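Local coordinates for MMACHC-like protein (Caenorhabditis elegans, PDB 5UJC) that binds methylcobalamin and probably strips the upper ligand from cobalamins such as cyanocobalamin, working with a flavin and NADPH or with glutathione, at residues Val157-Ala162 / Thr217-Phe222; Ala55-Ser60 / Ile132-Cys137; Arg70-Gln75 / Glu88-Pro93. One frame throughout, in Å; residues are numbered along the deposited sequence.

Contacts 1 and 2 border the bound methylcobalamin, and contact 3 lies away from it. Contact 2 is in the core of the chain, and its 132-137 segment lines the cobalamin pocket with Ile132 to Thr136. The side chain of Met134 is about 4 Å from the cobalamin. Contact 1 clamps a loop onto helix 212-225, which also gives Phe222 to that pocket. The side chain of Leu219 is about 8 Å from the bound methylcobalamin. Contacts 1 and 2 have centres 24 Å apart but approach to about 5 Å at their nearest atoms. Contact 3 belongs to the helical part beyond strand 53-60. Its centre is 25 Å from that of contact 2 and 37 Å from that of contact 1.

Contact 1: residues Val157-Ala162 / Thr217-Phe222; sequences VTWPPA and TALEKF
Trp159 reaches from its loop to helix 212-225 and meets Glu220 and Leu219 with the edge of its indole. One hydrogen bond joins the segments. Trp159 NE1 donates to Glu220 OE2 at 2.8 Å with an N-H...O angle of 156°. OE2 lies in the ring plane and accepts through its anti lone pair. Carboxylate and indole are nearly coplanar, 26° apart. Glu220 gets there by an extended chain beyond CG.

The apolar contact is at the six-membered ring. Trp159 CH2 touches Leu219 CD1 at 3.8 Å, also near the ring plane, and the two side chains cross at about a right angle. Within the loop, the cis peptide bond before Pro160 accompanies a proline placed over the indole, with Pro160 CB 4.1 Å above the Trp159 ring plane. Phe171 also packs edge-to-face with Trp159.

A leucine in place of Trp159 would probably leave Glu220 OE2 without its N-H partner and take away the flat surface under Pro160.

The contact thus pairs one directed bond with apolar packing. The N-H bond helps to set the turn of the indole, along with Pro160 over one face, and the negative carboxylate probably makes the bond stronger. Together they fasten the loop to a helix that borders the cobalamin pocket.

Contact 2: residues Ala55-Ser60 / Ile132-Cys137; sequences ALLILS and ILMQTC
Leu57 and Cys137 mark the closest approach of strand 53-60 to the start of helix 134-140, with their CA atoms 7.0 Å apart. Leu133 is the N-cap residue of that helix, and Leu133 O accepts the first-turn bond from Cys137 N at 3.1 Å.

Leu57 carries the strand side of the contact alone. Its CG is anti to the backbone N (chi1 174°), which sends the two methyl groups out from the strand toward the first turn of the helix. The methyls have different partners. Leu57 CD1 meets the sulfur of Met134, SD, at 3.8 Å, and it also lies 4.2 Å from Cys137 CB. Leu57 CD2 rests against the helix backbone, 4.0 Å from Cys137 C.

Met134 is bent at chi2 (-63°). The bend brings SD, rather than the terminal methyl, closest to Leu57; Met134 CE stays 4.9 Å from Leu57 CD1. The contact is apolar and buried, with no hydrogen bond between the segments.

Several polar groups of the 132-137 segment bind the ligand. Ile132 O, Met134 N and Gln135 NE2 each hydrogen-bond to the methylcobalamin. The Met134 side chain thus packs on the sheet while its backbone N-H holds the cobalamin.

Strand 53-60 runs between strands 25-31 and 185-196, antiparallel to both. Phe186 and Val189 of strand 185-196 pack on both Leu57 and Met134. Phe30 of strand 25-31 touches Cys137, and so does Tyr35 of helix 32-39. Helix 134-140 is therefore seated on the antiparallel sheet, with its N-terminal end at the cobalamin and helix 32-39 beside it.

Contact 3: residues Arg70-Gln75 / Glu88-Pro93; sequences RKWVVQ and EMVSSP
Val90 meets the indole of Trp72 at its edge, near the ring plane, with Val90 CG1 4.0 Å from Trp72 CH2. Val73 CG2, from the next residue of the same helix, also lies in that plane at an edge. Phe97 of helix 93-109 meets Trp72 in an edge-to-face arrangement. Pro93 O lies oblique to the indole, 3.8 Å from Trp72 CZ3. Pro93 CB is 4.2 Å from Trp72 CZ3.

The six-membered half of the indole therefore does the touching. Trp72 CG is anti to the backbone N (chi1 -179°), and this carries the ring away from helix 62-80 toward the bend between helices 83-89 and 93-109. Val90 comes from the opposite direction. Its CG1 is likewise anti to the backbone N (chi1 -177°) and is the methyl that reaches the ring.

Val90 is the first residue to leave the helical path after helix 83-89. Pro93 opens helix 93-109, right after the N-cap residue Ser92, whose side chain makes no capping bond. The tryptophan thus bears on the short link that turns one helix into the next. Trp257 of helix 257-265 lies on the same link: it packs on Pro93 and its NE1 bonds to Val90 O.

No hydrogen bond joins the two segments. The indole N-H of Trp72 is used by Asp100 of helix 93-109, which helps to fix how the ring is turned. What remains for Val90 and Pro93 is mostly van der Waals packing, with Pro93 O also lying against the C-H end of the ring. The contact is small and mainly apolar. A ring held at its polar end by Asp100 presses its hydrocarbon end against the bend, tying helix 62-80 to the two helices that follow it.

Contact 1: residues Val157-Ala162 / Thr217-Phe222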
# COMPACT_ATOMS: atom_id res chain seq x y z
N VAL A 157 5.71 27.63 16.59
CA VAL A 157 5.48 26.38 17.28
C VAL A 157 6.48 25.35 16.76
O VAL A 157 6.65 25.20 15.54
CB VAL A 157 4.04 25.84 17.06
CG1 VAL A 157 3.85 24.51 17.79
CG2 VAL A 157 3.01 26.87 17.54
N THR A 158 7.15 24.67 17.68
CA THR A 158 8.07 23.61 17.32
C THR A 158 7.30 22.29 17.28
O THR A 158 7.03 21.69 18.32
CB THR A 158 9.24 23.52 18.33
OG1 THR A 158 10.05 24.69 18.21
CG2 THR A 158 10.10 22.26 18.09
N TRP A 159 6.87 21.91 16.08
CA TRP A 159 6.17 20.64 15.86
C TRP A 159 6.50 20.15 14.44
O TRP A 159 6.44 20.94 13.51
CB TRP A 159 4.63 20.81 16.02
CG TRP A 159 3.92 19.52 15.94
CD1 TRP A 159 3.66 18.65 16.96
CD2 TRP A 159 3.51 18.85 14.74
NE1 TRP A 159 3.11 17.50 16.48
CE2 TRP A 159 3.02 17.59 15.12
CE3 TRP A 159 3.54 19.18 13.38
CZ2 TRP A 159 2.51 16.68 14.20
CZ3 TRP A 159 3.05 18.28 12.47
CH2 TRP A 159 2.52 17.05 12.88
N PRO A 160 6.79 18.84 14.25
CA PRO A 160 6.86 17.85 15.33
C PRO A 160 8.08 18.04 16.21
O PRO A 160 8.99 18.77 15.84
CB PRO A 160 6.98 16.52 14.57
CG PRO A 160 7.53 16.89 13.24
CD PRO A 160 6.96 18.23 12.93
N PRO A 161 8.09 17.39 17.39
CA PRO A 161 9.29 17.30 18.22
C PRO A 161 10.49 16.81 17.40
O PRO A 161 10.32 16.10 16.41
CB PRO A 161 8.92 16.25 19.27
CG PRO A 161 7.44 16.28 19.34
CD PRO A 161 6.97 16.62 17.97
N ALA A 162 11.69 17.23 17.79
CA ALA A 162 12.93 16.69 17.19
C ALA A 162 13.50 15.62 18.09
O ALA A 162 13.39 15.70 19.32
CB ALA A 162 13.94 17.80 16.98
N THR A 217 -2.27 14.75 16.15
CA THR A 217 -2.37 13.60 17.05
C THR A 217 -2.21 12.29 16.28
O THR A 217 -1.50 11.39 16.71
CB THR A 217 -3.69 13.60 17.81
OG1 THR A 217 -3.78 14.81 18.57
CG2 THR A 217 -3.79 12.41 18.76
N ALA A 218 -2.86 12.20 15.12
CA ALA A 218 -2.77 10.99 14.29
C ALA A 218 -1.32 10.74 13.86
O ALA A 218 -0.83 9.59 13.90
CB ALA A 218 -3.67 11.12 13.07
N LEU A 219 -0.63 11.81 13.47
CA LEU A 219 0.73 11.67 13.03
C LEU A 219 1.67 11.26 14.17
O LEU A 219 2.61 10.46 13.95
CB LEU A 219 1.23 12.95 12.34
CG LEU A 219 0.59 13.25 10.98
CD1 LEU A 219 0.95 14.62 10.47
CD2 LEU A 219 0.97 12.21 9.99
N GLU A 220 1.43 11.77 15.37
CA GLU A 220 2.18 11.32 16.55
C GLU A 220 1.89 9.85 16.87
O GLU A 220 2.81 9.10 17.16
CB GLU A 220 1.89 12.21 17.75
CG GLU A 220 2.48 13.63 17.57
CD GLU A 220 2.27 14.55 18.75
OE1 GLU A 220 1.90 14.07 19.83
OE2 GLU A 220 2.52 15.78 18.61
N LYS A 221 0.63 9.44 16.81
CA LYS A 221 0.28 8.04 17.10
C LYS A 221 0.94 7.11 16.09
O LYS A 221 1.39 6.02 16.42
CB LYS A 221 -1.24 7.84 17.08
CG LYS A 221 -1.97 8.35 18.33
CD LYS A 221 -1.69 7.49 19.58
CE LYS A 221 -1.85 5.98 19.35
NZ LYS A 221 -1.89 5.17 20.61
N PHE A 222 1.00 7.55 14.85
CA PHE A 222 1.64 6.78 13.78
C PHE A 222 3.16 6.66 14.02
O PHE A 222 3.71 5.57 14.03
CB PHE A 222 1.35 7.43 12.43
CG PHE A 222 1.98 6.74 11.23
CD1 PHE A 222 1.80 5.38 11.02
CD2 PHE A 222 2.70 7.48 10.29
CE1 PHE A 222 2.34 4.78 9.91
CE2 PHE A 222 3.24 6.86 9.18
CZ PHE A 222 3.04 5.52 8.98

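Contact 2: residues Ala55-Ser60 / Ile132-Cys137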
# COMPACT_ATOMS: atom_id res chain seq x y z
N ALA A 55 -0.89 5.25 -15.30
CA ALA A 55 -0.44 4.41 -14.20
C ALA A 55 -1.64 3.91 -13.41
O ALA A 55 -2.69 4.57 -13.35
CB ALA A 55 0.50 5.18 -13.29
N LEU A 56 -1.45 2.75 -12.75
CA LEU A 56 -2.42 2.19 -11.80
C LEU A 56 -1.75 1.95 -10.47
O LEU A 56 -0.76 1.25 -10.38
CB LEU A 56 -3.00 0.86 -12.30
CG LEU A 56 -3.95 0.93 -13.48
CD1 LEU A 56 -4.27 -0.49 -13.94
CD2 LEU A 56 -5.23 1.65 -13.09
N LEU A 57 -2.34 2.53 -9.44
CA LEU A 57 -1.95 2.28 -8.07
C LEU A 57 -2.78 1.12 -7.52
O LEU A 57 -4.00 1.20 -7.51
CB LEU A 57 -2.20 3.54 -7.24
CG LEU A 57 -1.99 3.43 -5.73
CD1 LEU A 57 -0.53 3.12 -5.40
CD2 LEU A 57 -2.46 4.69 -5.03
N ILE A 58 -2.10 0.12 -6.97
CA ILE A 58 -2.74 -1.04 -6.36
C ILE A 58 -2.51 -0.97 -4.86
O ILE A 58 -1.36 -0.81 -4.40
CB ILE A 58 -2.15 -2.37 -6.90
CG1 ILE A 58 -2.37 -2.47 -8.44
CG2 ILE A 58 -2.79 -3.53 -6.18
CD1 ILE A 58 -1.61 -3.60 -9.13
N LEU A 59 -3.59 -1.00 -4.09
CA LEU A 59 -3.49 -1.05 -2.64
C LEU A 59 -4.19 -2.26 -2.10
O LEU A 59 -5.04 -2.88 -2.79
CB LEU A 59 -3.98 0.23 -2.02
CG LEU A 59 -5.38 0.69 -2.20
CD1 LEU A 59 -6.29 -0.03 -1.22
CD2 LEU A 59 -5.50 2.21 -1.97
N SER A 60 -3.79 -2.67 -0.91
CA SER A 60 -4.45 -3.77 -0.20
C SER A 60 -5.33 -3.25 0.91
O SER A 60 -5.00 -2.28 1.59
CB SER A 60 -3.40 -4.74 0.35
OG SER A 60 -2.46 -4.09 1.18
N ILE A 132 9.30 4.81 -5.96
CA ILE A 132 8.07 5.58 -6.11
C ILE A 132 7.45 5.83 -4.75
O ILE A 132 7.52 4.97 -3.85
CB ILE A 132 7.09 4.90 -7.09
CG1 ILE A 132 6.01 5.90 -7.54
CG2 ILE A 132 6.48 3.64 -6.48
CD1 ILE A 132 5.24 5.44 -8.74
N LEU A 133 6.93 7.05 -4.56
CA LEU A 133 6.41 7.46 -3.26
C LEU A 133 4.92 7.22 -3.22
O LEU A 133 4.13 7.93 -3.85
CB LEU A 133 6.76 8.94 -3.00
CG LEU A 133 8.26 9.20 -2.86
CD1 LEU A 133 8.50 10.66 -2.63
CD2 LEU A 133 8.88 8.36 -1.74
N MET A 134 4.54 6.16 -2.52
CA MET A 134 3.17 5.65 -2.59
C MET A 134 2.11 6.56 -2.01
O MET A 134 0.99 6.63 -2.54
CB MET A 134 3.10 4.30 -1.89
CG MET A 134 3.81 3.22 -2.60
SD MET A 134 3.09 2.89 -4.20
CE MET A 134 4.01 1.46 -4.70
N GLN A 135 2.45 7.27 -0.94
CA GLN A 135 1.46 8.19 -0.35
C GLN A 135 1.16 9.35 -1.28
O GLN A 135 0.02 9.81 -1.38
CB GLN A 135 1.92 8.68 1.03
CG GLN A 135 2.07 7.53 2.01
CD GLN A 135 3.02 7.86 3.13
OE1 GLN A 135 4.17 8.25 2.89
NE2 GLN A 135 2.54 7.74 4.37
N THR A 136 2.17 9.79 -2.02
CA THR A 136 1.95 10.82 -3.04
C THR A 136 1.07 10.27 -4.18
O THR A 136 0.11 10.93 -4.58
CB THR A 136 3.28 11.36 -3.57
OG1 THR A 136 3.96 12.06 -2.51
CG2 THR A 136 3.07 12.32 -4.72
N CYS A 137 1.35 9.04 -4.64
CA CYS A 137 0.48 8.42 -5.63
C CYS A 137 -0.96 8.35 -5.13
O CYS A 137 -1.89 8.62 -5.86
CB CYS A 137 0.93 7.00 -6.00
SG CYS A 137 2.50 6.90 -6.84

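Contact 3: residues Arg70-Gln75 / Glu88-Pro93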
# COMPACT_ATOMS: atom_id res chain seq x y z
N ARG A 70 -4.29 -15.71 3.85
CA ARG A 70 -4.61 -16.89 4.64
C ARG A 70 -4.77 -18.13 3.75
O ARG A 70 -4.22 -19.20 4.05
CB ARG A 70 -5.85 -16.64 5.48
CG ARG A 70 -6.25 -17.84 6.34
CD ARG A 70 -7.28 -17.45 7.36
NE ARG A 70 -7.69 -18.58 8.19
CZ ARG A 70 -8.43 -18.47 9.28
NH1 ARG A 70 -8.85 -17.28 9.70
NH2 ARG A 70 -8.73 -19.56 9.98
N LYS A 71 -5.52 -17.99 2.63
CA LYS A 71 -5.68 -19.10 1.69
C LYS A 71 -4.32 -19.58 1.15
O LYS A 71 -4.07 -20.79 1.04
CB LYS A 71 -6.60 -18.71 0.55
CG LYS A 71 -8.04 -18.60 0.94
CD LYS A 71 -8.91 -18.16 -0.23
CE LYS A 71 -10.27 -17.64 0.24
NZ LYS A 71 -11.08 -17.15 -0.91
N TRP A 72 -3.45 -18.63 0.85
CA TRP A 72 -2.15 -18.93 0.30
C TRP A 72 -1.29 -19.68 1.34
O TRP A 72 -0.63 -20.67 1.01
CB TRP A 72 -1.48 -17.63 -0.16
CG TRP A 72 -0.11 -17.78 -0.79
CD1 TRP A 72 0.18 -17.84 -2.14
CD2 TRP A 72 1.15 -17.71 -0.11
NE1 TRP A 72 1.54 -17.88 -2.33
CE2 TRP A 72 2.17 -17.80 -1.12
CE3 TRP A 72 1.53 -17.61 1.23
CZ2 TRP A 72 3.54 -17.78 -0.80
CZ3 TRP A 72 2.90 -17.58 1.54
CH2 TRP A 72 3.89 -17.66 0.52
N VAL A 73 -1.33 -19.24 2.61
CA VAL A 73 -0.55 -19.90 3.66
C VAL A 73 -1.06 -21.33 3.89
O VAL A 73 -0.27 -22.26 4.08
CB VAL A 73 -0.62 -19.11 4.97
CG1 VAL A 73 -0.05 -19.91 6.11
CG2 VAL A 73 0.13 -17.81 4.83
N VAL A 74 -2.38 -21.51 3.86
CA VAL A 74 -2.96 -22.86 4.00
C VAL A 74 -2.43 -23.77 2.89
O VAL A 74 -2.00 -24.92 3.15
CB VAL A 74 -4.50 -22.79 4.00
CG1 VAL A 74 -5.10 -24.19 3.88
CG2 VAL A 74 -4.97 -22.13 5.28
N GLN A 75 -2.43 -23.27 1.67
CA GLN A 75 -1.98 -24.08 0.54
C GLN A 75 -0.49 -24.38 0.65
O GLN A 75 -0.06 -25.49 0.38
CB GLN A 75 -2.29 -23.37 -0.78
CG GLN A 75 -1.95 -24.21 -2.01
CD GLN A 75 -2.78 -25.49 -2.06
OE1 GLN A 75 -4.00 -25.44 -2.07
NE2 GLN A 75 -2.10 -26.64 -2.07
N GLU A 88 10.47 -22.45 7.68
CA GLU A 88 11.89 -22.57 7.35
C GLU A 88 12.14 -22.12 5.92
O GLU A 88 13.13 -21.43 5.64
CB GLU A 88 12.36 -24.02 7.53
CG GLU A 88 13.81 -24.28 7.13
CD GLU A 88 14.21 -25.74 7.23
OE1 GLU A 88 13.35 -26.58 7.61
OE2 GLU A 88 15.38 -26.06 6.92
N MET A 89 11.26 -22.51 5.00
CA MET A 89 11.52 -22.33 3.56
C MET A 89 11.05 -20.99 3.00
O MET A 89 11.52 -20.58 1.94
CB MET A 89 10.93 -23.48 2.76
CG MET A 89 11.57 -24.82 3.08
SD MET A 89 13.38 -24.85 3.08
CE MET A 89 13.76 -24.43 1.36
N VAL A 90 10.12 -20.35 3.68
CA VAL A 90 9.54 -19.08 3.22
C VAL A 90 9.78 -17.98 4.26
O VAL A 90 8.95 -17.74 5.15
CB VAL A 90 8.05 -19.22 2.90
CG1 VAL A 90 7.49 -17.88 2.34
CG2 VAL A 90 7.84 -20.36 1.93
N SER A 91 10.91 -17.30 4.13
CA SER A 91 11.29 -16.26 5.08
C SER A 91 10.45 -15.00 4.88
O SER A 91 10.33 -14.18 5.80
CB SER A 91 12.79 -15.91 4.92
OG SER A 91 13.62 -16.95 5.39
N SER A 92 9.97 -14.80 3.66
CA SER A 92 9.32 -13.56 3.26
C SER A 92 7.90 -13.89 2.74
O SER A 92 7.62 -13.81 1.55
CB SER A 92 10.14 -12.87 2.15
OG SER A 92 11.49 -12.70 2.55
N PRO A 93 6.98 -14.23 3.66
CA PRO A 93 5.70 -14.74 3.17
C PRO A 93 4.81 -13.70 2.50
O PRO A 93 4.14 -14.02 1.51
CB PRO A 93 5.04 -15.32 4.41
CG PRO A 93 5.74 -14.61 5.58
CD PRO A 93 7.14 -14.42 5.10